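Local coordinates for Slr1438 protein (Synechocystis sp., PDB 3K25) that is of unknown function but belongs to the aldose 1-epimerase family and may bind carbohydrates and act as an isomerase, at residues 97-102 with 113-117; 177-183 with 193-197; 17-23 with 138-142. All coordinates share one frame. Numbering follows the deposited sequence.

How the interactions relate
Interaction 3 begins first along the chain, at 17-23, and closes at 138-142; interaction 1 (97-102 with 113-117) falls within that interval, and interaction 2 (177-183 with 193-197) follows. All three reach one eight-stranded antiparallel sheet. Interaction 1 lies at its 100-105 edge; interaction 2 leads from the other edge strand, 176-178, to the hairpin 183-186/192-194 of another sheet, their centres 36 Å apart on opposite sides of the chain's centre. Interaction 3 brings the four-stranded N-terminal sheet against the end of inner strand 130-139; its nearest atoms are about 9 Å from interaction 1 and about 17 Å from interaction 2. None touches another: they occupy two edges and one inner strand end.

Interaction 1. Residues 97-102 with 113-117; sequences LPWEVI and DLRLS
Residues 100-102 run antiparallel to 113-117 (segment axes 4.4 Å apart, at 128°). Glu100 and Arg115 form the hydrogen-bonded pair (CA-CA 5.1 Å; Glu100 N to Arg115 O 2.9 Å, Arg115 N to Glu100 O 2.7 Å), Val101 and Leu114 the next, non-hydrogen-bonded pair (CA-CA 4.5 Å); Ile102 N donates to Asp113 O at 2.8 Å. This beta hairpin forms one side of a large antiparallel sheet, with 100-105 its edge strand. Long opposite charges suit its exposed face: Arg115 (t, t, t, chi4 -90°) brings NH1 to 2.7 Å from OE1 of Glu100 (chi1 m) in a salt bridge, and also pairs with Glu131. Apolar residues suit the buried face: Val101 (t) CG2 is 3.5 Å from Leu114 (m, t) CD2. Trp99 (m, chi2 51°), preceding the strand, has one indole face covered by Leu116 (t, p): Leu116 CB lies 3.4 Å from the six-ring centroid of Trp99 (CH-pi), Leu116 CD2 3.4 Å from Trp99 CE2. Trp99 NE1 is hydrogen-bonded to Ala94 O.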
loop_
_atom_site.group_PDB
_atom_site.type_symbol
_atom_site.label_atom_id
_atom_site.label_comp_id
_atom_site.label_asym_id
_atom_site.label_seq_id
_atom_site.Cartn_x
_atom_site.Cartn_y
_atom_site.Cartn_z
ATOM N N LEU A 97 -6.563 -9.495 6.698
ATOM C CA LEU A 97 -6.275 -10.892 7.036
ATOM C C LEU A 97 -4.851 -11.192 7.452
ATOM O O LEU A 97 -3.918 -10.459 7.117
ATOM C CB LEU A 97 -6.606 -11.799 5.857
ATOM C CG LEU A 97 -8.061 -11.895 5.431
ATOM C CD1 LEU A 97 -8.097 -12.486 4.035
ATOM C CD2 LEU A 97 -8.864 -12.725 6.420
ATOM N N PRO A 98 -4.663 -12.288 8.203
ATOM C CA PRO A 98 -3.294 -12.621 8.619
ATOM C C PRO A 98 -2.553 -13.353 7.509
ATOM O O PRO A 98 -3.143 -14.162 6.793
ATOM C CB PRO A 98 -3.508 -13.495 9.855
ATOM C CG PRO A 98 -4.855 -14.161 9.574
ATOM C CD PRO A 98 -5.667 -13.031 8.995
ATOM N N TRP A 99 -1.268 -13.034 7.367
ATOM C CA TRP A 99 -0.374 -13.646 6.388
ATOM C C TRP A 99 0.596 -14.542 7.175
ATOM O O TRP A 99 0.793 -14.335 8.377
ATOM C CB TRP A 99 0.417 -12.558 5.654
ATOM C CG TRP A 99 -0.412 -11.640 4.775
ATOM C CD1 TRP A 99 -1.550 -10.953 5.128
ATOM C CD2 TRP A 99 -0.115 -11.244 3.420
ATOM N NE1 TRP A 99 -1.966 -10.152 4.084
ATOM C CE2 TRP A 99 -1.106 -10.310 3.027
ATOM C CE3 TRP A 99 0.893 -11.584 2.506
ATOM C CZ2 TRP A 99 -1.114 -9.711 1.756
ATOM C CZ3 TRP A 99 0.884 -10.987 1.238
ATOM C CH2 TRP A 99 -0.116 -10.061 0.880
ATOM N N GLU A 100 1.194 -15.537 6.519
ATOM C CA GLU A 100 2.140 -16.430 7.201
ATOM C C GLU A 100 3.548 -16.163 6.701
ATOM O O GLU A 100 3.744 -15.865 5.516
ATOM C CB GLU A 100 1.852 -17.901 6.896
ATOM C CG GLU A 100 0.403 -18.287 6.845
ATOM C CD GLU A 100 0.195 -19.706 6.346
ATOM O OE1 GLU A 100 0.621 -20.015 5.207
ATOM O OE2 GLU A 100 -0.400 -20.505 7.101
ATOM N N VAL A 101 4.533 -16.288 7.588
ATOM C CA VAL A 101 5.918 -16.107 7.174
ATOM C C VAL A 101 6.381 -17.450 6.592
ATOM O O VAL A 101 6.361 -18.473 7.283
ATOM C CB VAL A 101 6.822 -15.735 8.361
ATOM C CG1 VAL A 101 8.237 -15.476 7.872
ATOM C CG2 VAL A 101 6.274 -14.520 9.066
ATOM N N ILE A 102 6.783 -17.450 5.323
ATOM C CA ILE A 102 7.233 -18.677 4.677
ATOM C C ILE A 102 8.677 -18.566 4.230
ATOM O O ILE A 102 9.127 -19.320 3.373
ATOM C CB ILE A 102 6.375 -19.024 3.432
ATOM C CG1 ILE A 102 6.691 -18.055 2.290
ATOM C CG2 ILE A 102 4.894 -18.971 3.792
ATOM C CD1 ILE A 102 6.274 -18.564 0.927
ATOM N N ASP A 113 9.625 -13.059 3.925
ATOM C CA ASP A 113 8.672 -13.545 2.931
ATOM C C ASP A 113 7.333 -13.991 3.529
ATOM O O ASP A 113 7.271 -14.923 4.327
ATOM C CB ASP A 113 9.312 -14.678 2.132
ATOM C CG ASP A 113 10.350 -14.170 1.161
ATOM O OD1 ASP A 113 10.736 -12.988 1.280
ATOM O OD2 ASP A 113 10.780 -14.942 0.283
ATOM N N LEU A 114 6.262 -13.316 3.117
ATOM C CA LEU A 114 4.923 -13.589 3.623
ATOM C C LEU A 114 3.971 -14.161 2.587
ATOM O O LEU A 114 4.092 -13.896 1.388
ATOM C CB LEU A 114 4.317 -12.306 4.180
ATOM C CG LEU A 114 5.180 -11.554 5.187
ATOM C CD1 LEU A 114 4.411 -10.342 5.688
ATOM C CD2 LEU A 114 5.537 -12.478 6.348
ATOM N N ARG A 115 2.991 -14.915 3.069
ATOM C CA ARG A 115 2.021 -15.541 2.186
ATOM C C ARG A 115 0.574 -15.346 2.605
ATOM O O ARG A 115 0.211 -15.484 3.787
ATOM C CB ARG A 115 2.314 -17.036 2.082
ATOM C CG ARG A 115 1.175 -17.878 1.530
ATOM C CD ARG A 115 1.595 -19.343 1.485
ATOM N NE ARG A 115 0.583 -20.194 0.869
ATOM C CZ ARG A 115 -0.397 -20.795 1.530
ATOM N NH1 ARG A 115 -0.505 -20.651 2.848
ATOM N NH2 ARG A 115 -1.272 -21.537 0.868
ATOM N N LEU A 116 -0.246 -15.025 1.611
ATOM C CA LEU A 116 -1.675 -14.853 1.805
ATOM C C LEU A 116 -2.391 -15.735 0.800
ATOM O O LEU A 116 -2.281 -15.547 -0.417
ATOM C CB LEU A 116 -2.097 -13.407 1.602
ATOM C CG LEU A 116 -3.614 -13.232 1.741
ATOM C CD1 LEU A 116 -4.123 -13.967 2.985
ATOM C CD2 LEU A 116 -3.934 -11.738 1.800
ATOM N N SER A 117 -3.123 -16.706 1.326
ATOM C CA SER A 117 -3.854 -17.649 0.507
ATOM C C SER A 117 -5.348 -17.458 0.609
ATOM O O SER A 117 -5.884 -17.049 1.647
ATOM C CB SER A 117 -3.523 -19.084 0.932
ATOM O OG SER A 117 -4.369 -20.017 0.277
#

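Interaction 2. Residues 177-183 with 193-197; sequences LAIPAND and HGYDG. With PO4 (phosphate ion), chain C.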
loop_
_atom_site.group_PDB
_atom_site.type_symbol
_atom_site.label_atom_id
_atom_site.label_comp_id
_atom_site.label_asym_id
_atom_site.label_seq_id
_atom_site.Cartn_x
_atom_site.Cartn_y
_atom_site.Cartn_z
ATOM N N LEU A 177 6.784 18.420 -5.252
ATOM C CA LEU A 177 6.212 17.224 -5.873
ATOM C C LEU A 177 6.765 16.914 -7.265
ATOM O O LEU A 177 7.318 17.776 -7.945
ATOM C CB LEU A 177 4.684 17.330 -5.955
ATOM C CG LEU A 177 3.915 17.011 -4.670
ATOM C CD1 LEU A 177 2.413 16.954 -4.961
ATOM C CD2 LEU A 177 4.398 15.676 -4.114
ATOM N N ALA A 178 6.599 15.664 -7.679
ATOM C CA ALA A 178 7.078 15.215 -8.972
ATOM C C ALA A 178 6.267 14.004 -9.402
ATOM O O ALA A 178 6.729 12.862 -9.329
ATOM C CB ALA A 178 8.559 14.863 -8.889
ATOM N N ILE A 179 5.045 14.277 -9.840
ATOM C CA ILE A 179 4.128 13.252 -10.309
ATOM C C ILE A 179 4.087 13.353 -11.837
ATOM O O ILE A 179 3.835 14.421 -12.383
ATOM C CB ILE A 179 2.741 13.502 -9.723
ATOM C CG1 ILE A 179 2.863 13.621 -8.197
ATOM C CG2 ILE A 179 1.789 12.392 -10.143
ATOM C CD1 ILE A 179 1.605 14.129 -7.496
ATOM N N PRO A 180 4.340 12.236 -12.543
ATOM C CA PRO A 180 4.350 12.164 -14.012
ATOM C C PRO A 180 2.985 12.060 -14.678
ATOM O O PRO A 180 2.654 11.052 -15.301
ATOM C CB PRO A 180 5.211 10.943 -14.280
ATOM C CG PRO A 180 4.779 10.023 -13.165
ATOM C CD PRO A 180 4.709 10.937 -11.949
ATOM N N ALA A 181 2.205 13.122 -14.548
ATOM C CA ALA A 181 0.875 13.194 -15.136
ATOM C C ALA A 181 0.580 14.626 -15.556
ATOM O O ALA A 181 1.357 15.536 -15.287
ATOM C CB ALA A 181 -0.164 12.733 -14.131
ATOM N N ASN A 182 -0.556 14.826 -16.209
ATOM C CA ASN A 182 -0.945 16.153 -16.650
ATOM C C ASN A 182 -2.310 16.499 -16.092
ATOM O O ASN A 182 -2.738 17.648 -16.138
ATOM C CB ASN A 182 -0.969 16.212 -18.180
ATOM C CG ASN A 182 0.426 16.143 -18.790
ATOM O OD1 ASN A 182 1.333 16.861 -18.373
ATOM N ND2 ASN A 182 0.595 15.285 -19.789
ATOM N N ASP A 183 -2.986 15.488 -15.556
ATOM C CA ASP A 183 -4.318 15.659 -14.988
ATOM C C ASP A 183 -4.534 14.672 -13.856
ATOM O O ASP A 183 -3.864 13.649 -13.785
ATOM C CB ASP A 183 -5.382 15.401 -16.052
ATOM C CG ASP A 183 -5.324 16.388 -17.191
ATOM O OD1 ASP A 183 -5.533 17.594 -16.930
ATOM O OD2 ASP A 183 -5.073 15.959 -18.340
ATOM N N HIS A 193 -9.065 17.594 -13.118
ATOM C CA HIS A 193 -8.353 18.854 -12.946
ATOM C C HIS A 193 -6.977 18.787 -13.588
ATOM O O HIS A 193 -6.331 17.738 -13.589
ATOM C CB HIS A 193 -8.172 19.170 -11.461
ATOM C CG HIS A 193 -9.446 19.474 -10.747
ATOM N ND1 HIS A 193 -10.172 20.622 -10.978
ATOM C CD2 HIS A 193 -10.139 18.770 -9.821
ATOM C CE1 HIS A 193 -11.258 20.612 -10.225
ATOM N NE2 HIS A 193 -11.261 19.499 -9.514
ATOM N N GLY A 194 -6.527 19.916 -14.118
ATOM C CA GLY A 194 -5.223 19.948 -14.738
ATOM C C GLY A 194 -4.155 19.943 -13.666
ATOM O O GLY A 194 -4.351 20.478 -12.572
ATOM N N TYR A 195 -3.020 19.334 -13.975
ATOM C CA TYR A 195 -1.915 19.259 -13.034
ATOM C C TYR A 195 -0.710 19.951 -13.658
ATOM O O TYR A 195 -0.243 19.556 -14.720
ATOM C CB TYR A 195 -1.603 17.789 -12.721
ATOM C CG TYR A 195 -0.449 17.589 -11.769
ATOM C CD1 TYR A 195 -0.504 18.066 -10.461
ATOM C CD2 TYR A 195 0.709 16.941 -12.191
ATOM C CE1 TYR A 195 0.566 17.908 -9.595
ATOM C CE2 TYR A 195 1.791 16.771 -11.331
ATOM C CZ TYR A 195 1.713 17.259 -10.036
ATOM O OH TYR A 195 2.798 17.099 -9.205
ATOM N N ASP A 196 -0.214 20.984 -12.987
ATOM C CA ASP A 196 0.921 21.752 -13.491
ATOM C C ASP A 196 2.266 21.299 -12.952
ATOM O O ASP A 196 3.311 21.666 -13.484
ATOM C CB ASP A 196 0.725 23.236 -13.174
ATOM C CG ASP A 196 0.631 23.507 -11.686
ATOM O OD1 ASP A 196 0.410 24.676 -11.314
ATOM O OD2 ASP A 196 0.777 22.556 -10.889
ATOM N N GLY A 197 2.247 20.506 -11.892
ATOM C CA GLY A 197 3.497 20.041 -11.324
ATOM C C GLY A 197 3.653 20.464 -9.880
ATOM O O GLY A 197 4.736 20.352 -9.300
HETATM P P PO4 C . -8.850 22.837 -13.970
HETATM O O1 PO4 C . -7.905 23.891 -14.423
HETATM O O2 PO4 C . -9.242 21.995 -15.131
HETATM O O3 PO4 C . -8.191 21.992 -12.943
HETATM O O4 PO4 C . -10.059 23.473 -13.383
#
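The base of the beta hairpin formed by strands 183-186 and 192-194 is joined here to the loop leaving edge strand 176-178, at the surface of this galactose mutarotase-like beta fold. Asp183 and Gly194 make an antiparallel non-hydrogen-bonded pair (CA-CA 4.4 Å), and just beyond it Tyr195 N donates to Asn182 O at 2.8 Å. Tyr195, buried and with chi1 t, fills the bend of 177-183. Its flat ring suits this niche, offering its edge to two carbonyls: Tyr195 CE2 is 3.3 Å from Ile179 O and Tyr195 CD2 3.5 Å from Ala181 O. Ile179 CB packs 3.8 Å from Tyr195 CE2, and Phe210 meets the Tyr195 ring edge-to-face. The bend is an inverse gamma turn centred on Pro180, whose ring holds phi near the required value; Ala181 N makes a weak hydrogen bond to Ile179 O at 3.0 Å. Gly197, at phi 121°, suits its place because a CB there would jam against the carbonyl oxygen of Asp196. At the exposed end a phosphate ion, probably from the crystallisation liquor, is held through a single oxygen: PO4 O3 accepts hydrogen bonds from Gly194 N at 2.9 Å and from His193 ND1 at 3.1 Å.

Interaction 3. Residues 17-23 with 138-142; sequences EDDQSLA and LQGHS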
loop_
_atom_site.group_PDB
_atom_site.type_symbol
_atom_site.label_atom_id
_atom_site.label_comp_id
_atom_site.label_asym_id
_atom_site.label_seq_id
_atom_site.Cartn_x
_atom_site.Cartn_y
_atom_site.Cartn_z
ATOM N N GLU A 17 16.429 -4.911 10.011
ATOM C CA GLU A 17 17.459 -3.893 10.118
ATOM C C GLU A 17 18.756 -4.107 9.345
ATOM O O GLU A 17 19.125 -5.233 8.984
ATOM C CB GLU A 17 17.804 -3.659 11.597
ATOM C CG GLU A 17 19.291 -3.674 11.903
ATOM C CD GLU A 17 19.598 -3.397 13.352
ATOM O OE1 GLU A 17 19.387 -2.253 13.795
ATOM O OE2 GLU A 17 20.047 -4.329 14.051
ATOM N N ASP A 18 19.413 -2.973 9.101
ATOM C CA ASP A 18 20.718 -2.876 8.466
ATOM C C ASP A 18 21.449 -1.914 9.403
ATOM O O ASP A 18 21.341 -0.692 9.257
ATOM C CB ASP A 18 20.628 -2.277 7.053
ATOM C CG ASP A 18 22.012 -2.079 6.397
ATOM O OD1 ASP A 18 22.968 -2.832 6.714
ATOM O OD2 ASP A 18 22.135 -1.173 5.541
ATOM N N ASP A 19 22.163 -2.479 10.383
ATOM C CA ASP A 19 22.904 -1.693 11.373
ATOM C C ASP A 19 23.915 -0.769 10.724
ATOM O O ASP A 19 24.452 0.117 11.374
ATOM C CB ASP A 19 23.610 -2.600 12.400
ATOM C CG ASP A 19 24.545 -3.619 11.760
ATOM O OD1 ASP A 19 25.113 -3.331 10.687
ATOM O OD2 ASP A 19 24.725 -4.711 12.346
ATOM N N GLN A 20 24.162 -0.981 9.436
ATOM C CA GLN A 20 25.094 -0.157 8.692
ATOM C C GLN A 20 24.445 1.138 8.260
ATOM O O GLN A 20 24.988 2.213 8.475
ATOM C CB GLN A 20 25.606 -0.914 7.473
ATOM C CG GLN A 20 26.639 -1.946 7.832
ATOM C CD GLN A 20 27.698 -1.357 8.732
ATOM O OE1 GLN A 20 28.365 -0.386 8.370
ATOM N NE2 GLN A 20 27.851 -1.929 9.919
ATOM N N SER A 21 23.276 1.036 7.649
ATOM C CA SER A 21 22.564 2.219 7.190
ATOM C C SER A 21 21.725 2.771 8.317
ATOM O O SER A 21 21.072 3.797 8.154
ATOM C CB SER A 21 21.644 1.860 6.033
ATOM O OG SER A 21 20.695 0.887 6.447
ATOM N N LEU A 22 21.750 2.090 9.460
ATOM C CA LEU A 22 20.952 2.501 10.609
ATOM C C LEU A 22 19.481 2.484 10.209
ATOM O O LEU A 22 18.722 3.413 10.504
ATOM C CB LEU A 22 21.351 3.903 11.080
ATOM C CG LEU A 22 22.402 3.959 12.190
ATOM C CD1 LEU A 22 23.645 3.207 11.766
ATOM C CD2 LEU A 22 22.729 5.402 12.497
ATOM N N ALA A 23 19.087 1.411 9.533
ATOM C CA ALA A 23 17.716 1.257 9.079
ATOM C C ALA A 23 16.998 0.117 9.794
ATOM O O ALA A 23 17.514 -1.000 9.891
ATOM C CB ALA A 23 17.690 1.017 7.580
ATOM N N LEU A 138 14.775 -5.124 2.951
ATOM C CA LEU A 138 15.263 -3.873 3.517
ATOM C C LEU A 138 16.778 -3.768 3.415
ATOM O O LEU A 138 17.489 -4.625 3.928
ATOM C CB LEU A 138 14.873 -3.777 4.986
ATOM C CG LEU A 138 15.319 -2.461 5.627
ATOM C CD1 LEU A 138 14.240 -1.419 5.353
ATOM C CD2 LEU A 138 15.527 -2.625 7.140
ATOM N N GLN A 139 17.258 -2.730 2.736
ATOM C CA GLN A 139 18.690 -2.483 2.608
ATOM C C GLN A 139 18.958 -0.993 2.526
ATOM O O GLN A 139 18.149 -0.229 1.997
ATOM C CB GLN A 139 19.302 -3.115 1.357
ATOM C CG GLN A 139 20.577 -2.345 0.945
ATOM C CD GLN A 139 21.188 -2.777 -0.374
ATOM O OE1 GLN A 139 20.484 -2.981 -1.370
ATOM N NE2 GLN A 139 22.517 -2.893 -0.397
ATOM N N GLY A 140 20.118 -0.598 3.041
ATOM C CA GLY A 140 20.520 0.789 3.009
ATOM C C GLY A 140 19.399 1.746 3.336
ATOM O O GLY A 140 18.887 1.741 4.448
ATOM N N HIS A 141 19.008 2.564 2.367
ATOM C CA HIS A 141 17.955 3.536 2.604
ATOM C C HIS A 141 16.696 3.265 1.800
ATOM O O HIS A 141 15.962 4.191 1.446
ATOM C CB HIS A 141 18.477 4.942 2.302
ATOM C CG HIS A 141 19.487 5.436 3.291
ATOM N ND1 HIS A 141 19.156 5.789 4.582
ATOM C CD2 HIS A 141 20.825 5.620 3.184
ATOM C CE1 HIS A 141 20.245 6.170 5.226
ATOM N NE2 HIS A 141 21.271 6.077 4.401
ATOM N N SER A 142 16.421 1.998 1.523
ATOM C CA SER A 142 15.232 1.690 0.752
ATOM C C SER A 142 14.494 0.429 1.170
ATOM O O SER A 142 15.041 -0.446 1.848
ATOM C CB SER A 142 15.589 1.592 -0.734
ATOM O OG SER A 142 16.359 0.434 -1.006
#
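The hydroxyl of Ser21 sits between two oxygens: Ser21 OG is 2.8 Å from Gly140 O across the contact and 2.7 Å from Asp18 OD2 in its own segment, and its single proton has both oxygens within reach. A short polar side chain in the p rotamer is what lets Ser21 reach both. One side of the beta-hairpin turn joining strands 14-18 and 23-28 of the N-terminal sheet thus meets the turn joining 130-139 and 142-151 of the large sheet. Asp18 OD2 also takes weak hydrogen bonds from Gly140 N and Ser21 N, each at 3.3 Å, so one carboxylate oxygen serves both turns. Inside 17-23, Asp18 O receives Leu22 N (2.8 Å, weak) and Ala23 N (3.1 Å), the G1 beta bulge, with Leu22 in the left-handed region (phi 60°, psi 45°). The other turn is tight: Ser142 N bonds Gln139 O at 2.9 Å, and Gly140, at phi 42° and psi -115°, takes a conformation that a residue with a CB adopts less readily.

Around this polar centre the packing is light. Small Ala23 permits close approach, its CB 3.4 Å from Gly140 O. Leu138, buried and also touching Trp38, packs against strand 17-18 and Ala23: Leu138 CD2 lies 3.8 Å from both Glu17 CA and Ala23 O.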